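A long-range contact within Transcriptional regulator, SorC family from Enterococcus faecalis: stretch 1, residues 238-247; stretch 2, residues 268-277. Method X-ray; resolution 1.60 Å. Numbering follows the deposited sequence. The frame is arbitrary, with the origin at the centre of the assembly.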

# COMPACT_ATOMS: atom_id res chain seq x y z
N CYS A 238 7.89 -7.15 5.31
CA CYS A 238 6.45 -7.00 5.13
C CYS A 238 6.16 -5.68 4.40
O CYS A 238 6.86 -4.67 4.62
N VAL A 239 5.18 -5.72 3.50
CA VAL A 239 4.69 -4.52 2.83
C VAL A 239 3.18 -4.51 2.89
O VAL A 239 2.54 -5.52 2.62
N VAL A 240 2.61 -3.35 3.22
CA VAL A 240 1.16 -3.16 3.24
C VAL A 240 0.83 -1.93 2.41
O VAL A 240 1.46 -0.87 2.56
N HIS A 241 -0.16 -2.07 1.52
CA HIS A 241 -0.51 -0.99 0.62
C HIS A 241 -1.96 -1.09 0.19
O HIS A 241 -2.58 -2.14 0.32
N SER A 242 -2.49 0.01 -0.33
CA SER A 242 -3.75 -0.03 -1.07
C SER A 242 -3.45 -0.01 -2.57
O SER A 242 -2.29 -0.09 -3.01
N ILE A 243 -4.52 0.05 -3.34
CA ILE A 243 -4.47 0.16 -4.79
C ILE A 243 -5.31 1.36 -5.13
O ILE A 243 -6.48 1.46 -4.73
N GLY A 244 -4.72 2.29 -5.88
CA GLY A 244 -5.41 3.53 -6.22
C GLY A 244 -6.06 3.48 -7.58
O GLY A 244 -5.64 2.71 -8.46
N ARG A 245 -7.10 4.28 -7.74
CA ARG A 245 -7.70 4.54 -9.04
C ARG A 245 -6.80 5.60 -9.70
O ARG A 245 -6.60 6.69 -9.16
N ALA A 246 -6.23 5.24 -10.85
CA ALA A 246 -5.06 5.94 -11.41
C ALA A 246 -5.23 7.45 -11.60
O ALA A 246 -4.42 8.23 -11.10
N LEU A 247 -6.25 7.87 -12.33
CA LEU A 247 -6.40 9.30 -12.62
C LEU A 247 -6.73 10.10 -11.36
O LEU A 247 -6.25 11.22 -11.19
N ALA A 268 -4.37 4.59 -18.16
CA ALA A 268 -4.01 4.14 -16.82
C ALA A 268 -5.26 3.88 -16.00
O ALA A 268 -6.19 4.68 -15.98
N VAL A 269 -5.27 2.74 -15.31
CA VAL A 269 -6.43 2.28 -14.55
C VAL A 269 -6.12 2.20 -13.05
O VAL A 269 -6.92 2.64 -12.22
N ALA A 270 -4.97 1.62 -12.72
CA ALA A 270 -4.57 1.42 -11.33
C ALA A 270 -3.24 2.09 -11.02
O ALA A 270 -2.42 2.31 -11.90
N GLU A 271 -3.06 2.42 -9.75
CA GLU A 271 -1.78 2.88 -9.23
C GLU A 271 -1.40 2.03 -8.01
O GLU A 271 -2.26 1.59 -7.23
N SER A 272 -0.10 1.80 -7.86
CA SER A 272 0.42 1.28 -6.61
C SER A 272 1.93 1.54 -6.54
O SER A 272 2.64 1.33 -7.53
N PHE A 273 2.39 2.02 -5.40
CA PHE A 273 3.83 2.30 -5.16
C PHE A 273 4.44 3.32 -6.13
O PHE A 273 5.66 3.36 -6.31
N GLY A 274 3.60 4.14 -6.77
CA GLY A 274 4.10 5.10 -7.75
C GLY A 274 4.28 4.52 -9.13
O GLY A 274 4.99 5.13 -9.98
N TYR A 275 3.69 3.35 -9.36
CA TYR A 275 3.57 2.76 -10.70
C TYR A 275 2.13 2.84 -11.15
O TYR A 275 1.22 2.66 -10.33
N PHE A 276 1.92 3.09 -12.44
CA PHE A 276 0.57 3.13 -13.01
C PHE A 276 0.37 2.00 -14.00
O PHE A 276 1.23 1.74 -14.82
N PHE A 277 -0.79 1.34 -13.91
CA PHE A 277 -1.07 0.12 -14.67
C PHE A 277 -2.31 0.28 -15.56
O PHE A 277 -3.32 0.80 -15.12

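Short antiparallel pairings often owe their side-chain packing to a few residues at the ends of the register, and this contact, which buries 503 Å² in all, is a compact example. Its middle is backbone. Gly-244 N donates to Glu-271 O at 2.9 Å, Glu-271 N returns a bond of 2.9 Å to Gly-244 O, and Ala-246 N reaches Val-269 O at 3.0 Å. Packing is then concentrated around Ala-246 at one end and Phe-273 at the other.

Ala-246, the first residue of a helix, has more of its surface covered by the other stretch than any other residue here. Its CB points toward stretch 2, where a methyl group is small enough to sit close to the backbone: Ala-246 CB lies 3.6 Å from Ala-268 C and 3.7 Å from Ala-270 N. The methyls Ala-246 CB and Ala-268 CB meet at 3.7 Å, and Ala-246 CB is 3.8 Å from CD1 of Phe-276. That ring, with chi1 m, starts sideways from its backbone but its end comes nearer, bringing its edge to the helix so that Phe-276 CE1 lies 3.6 Å from Ala-246 O. Beside this cluster a water accepts a hydrogen bond from Leu-247 N at 3.0 Å and donates a weak one to Ala-268 O at 3.4 Å, linking the stretches where the direct backbone bonds have ended.

Phe-273 occupies a type I' turn running from Ser-272 to Tyr-275. Its CB also leaves sideways, and with chi1 m the ring comes back to the first strand. Val-239, chi1 t, meets the ring edge, with Val-239 CG1 3.6 Å from Phe-273 CE1. His-241, chi1 p, points toward the turn and places one ring face under Phe-273 CZ, 3.3 Å from His-241 CG. The two rings are oblique, their planes at 42° and centroids 4.4 Å apart.

Ser-272, chi1 t, also points toward stretch 1. Its OG lies 3.0 Å from His-241 CD2 and donates a weak hydrogen bond to Ser-242 O at 3.4 Å. Between the two clusters, Ile-243, chi1 m, adds a looser apolar contact, its CG2 4.2 Å from Ala-270 CB. Glu-271, chi1 t, turns its carboxylate to its own hairpin, where OE2 accepts a 2.8 Å hydrogen bond from Gly-274 N. A CB on Gly-244 would lie only 3.3 Å from Glu-271 OE1, so the bare glycine leaves room for that carboxylate.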

# COMPACT_ATOMS: atom_id res chain seq x y z
CB CYS A 238 5.77 -7.04 6.48
SG CYS A 238 3.98 -6.85 6.48
CB VAL A 239 5.15 -4.45 1.36
CG1 VAL A 239 4.59 -3.20 0.66
CG2 VAL A 239 6.66 -4.40 1.27
CB VAL A 240 0.56 -3.03 4.66
CG1 VAL A 240 -0.94 -3.03 4.58
CG2 VAL A 240 1.06 -4.14 5.56
CB HIS A 241 0.41 -1.04 -0.60
CG HIS A 241 0.17 -2.22 -1.50
ND1 HIS A 241 0.57 -3.50 -1.21
CD2 HIS A 241 -0.43 -2.29 -2.71
CE1 HIS A 241 0.22 -4.31 -2.19
NE2 HIS A 241 -0.37 -3.59 -3.13
CB SER A 242 -4.72 1.08 -0.63
OG SER A 242 -6.03 0.87 -1.13
CB ILE A 243 -5.04 -1.11 -5.46
CG1 ILE A 243 -4.21 -2.34 -5.05
CG2 ILE A 243 -5.06 -0.97 -6.98
CD1 ILE A 243 -4.94 -3.65 -5.27
CB ARG A 245 -9.16 5.00 -8.85
CG ARG A 245 -10.03 3.91 -8.21
CD ARG A 245 -11.43 4.34 -7.80
NE ARG A 245 -12.21 4.74 -8.96
CZ ARG A 245 -12.47 6.00 -9.32
NH1 ARG A 245 -12.02 7.02 -8.59
NH2 ARG A 245 -13.18 6.25 -10.40
CB ALA A 246 -4.64 5.31 -12.72
CB LEU A 247 -7.42 9.54 -13.74
CG LEU A 247 -7.00 8.90 -15.07
CD1 LEU A 247 -7.95 9.34 -16.18
CD2 LEU A 247 -5.57 9.26 -15.48
CB ALA A 268 -3.13 5.17 -16.13
CB VAL A 269 -6.92 0.90 -15.07
CG1 VAL A 269 -8.01 0.31 -14.19
CG2 VAL A 269 -7.45 1.03 -16.50
CB ALA A 270 -4.47 -0.07 -11.02
CB GLU A 271 -1.88 4.36 -8.82
CG GLU A 271 -0.57 4.99 -8.32
CD GLU A 271 -0.25 4.69 -6.88
OE1 GLU A 271 -1.14 4.23 -6.13
OE2 GLU A 271 0.92 4.91 -6.48
CB SER A 272 0.13 -0.21 -6.48
OG SER A 272 0.32 -0.64 -5.16
CB PHE A 273 4.67 1.02 -5.20
CG PHE A 273 4.15 -0.10 -4.37
CD1 PHE A 273 4.31 -0.11 -3.01
CD2 PHE A 273 3.55 -1.19 -4.98
CE1 PHE A 273 3.84 -1.18 -2.24
CE2 PHE A 273 3.07 -2.25 -4.22
CZ PHE A 273 3.22 -2.24 -2.87
CB TYR A 275 4.00 1.30 -10.71
CG TYR A 275 5.43 1.08 -10.23
CD1 TYR A 275 6.48 0.98 -11.13
CD2 TYR A 275 5.72 0.98 -8.88
CE1 TYR A 275 7.78 0.79 -10.69
CE2 TYR A 275 7.00 0.79 -8.42
CZ TYR A 275 8.04 0.68 -9.32
OH TYR A 275 9.32 0.48 -8.85
CB PHE A 276 0.34 4.49 -13.68
CG PHE A 276 0.29 5.62 -12.70
CD1 PHE A 276 -0.93 6.06 -12.20
CD2 PHE A 276 1.46 6.18 -12.21
CE1 PHE A 276 -0.98 7.06 -11.28
CE2 PHE A 276 1.41 7.19 -11.25
CZ PHE A 276 0.20 7.63 -10.79
CB PHE A 277 -1.31 -1.06 -13.72
CG PHE A 277 -0.20 -1.27 -12.73
CD1 PHE A 277 0.80 -2.23 -12.96
CD2 PHE A 277 -0.15 -0.53 -11.55
CE1 PHE A 277 1.81 -2.42 -12.04
CE2 PHE A 277 0.87 -0.72 -10.64
CZ PHE A 277 1.86 -1.67 -10.88
O HOH W 1 -8.25 6.01 -13.60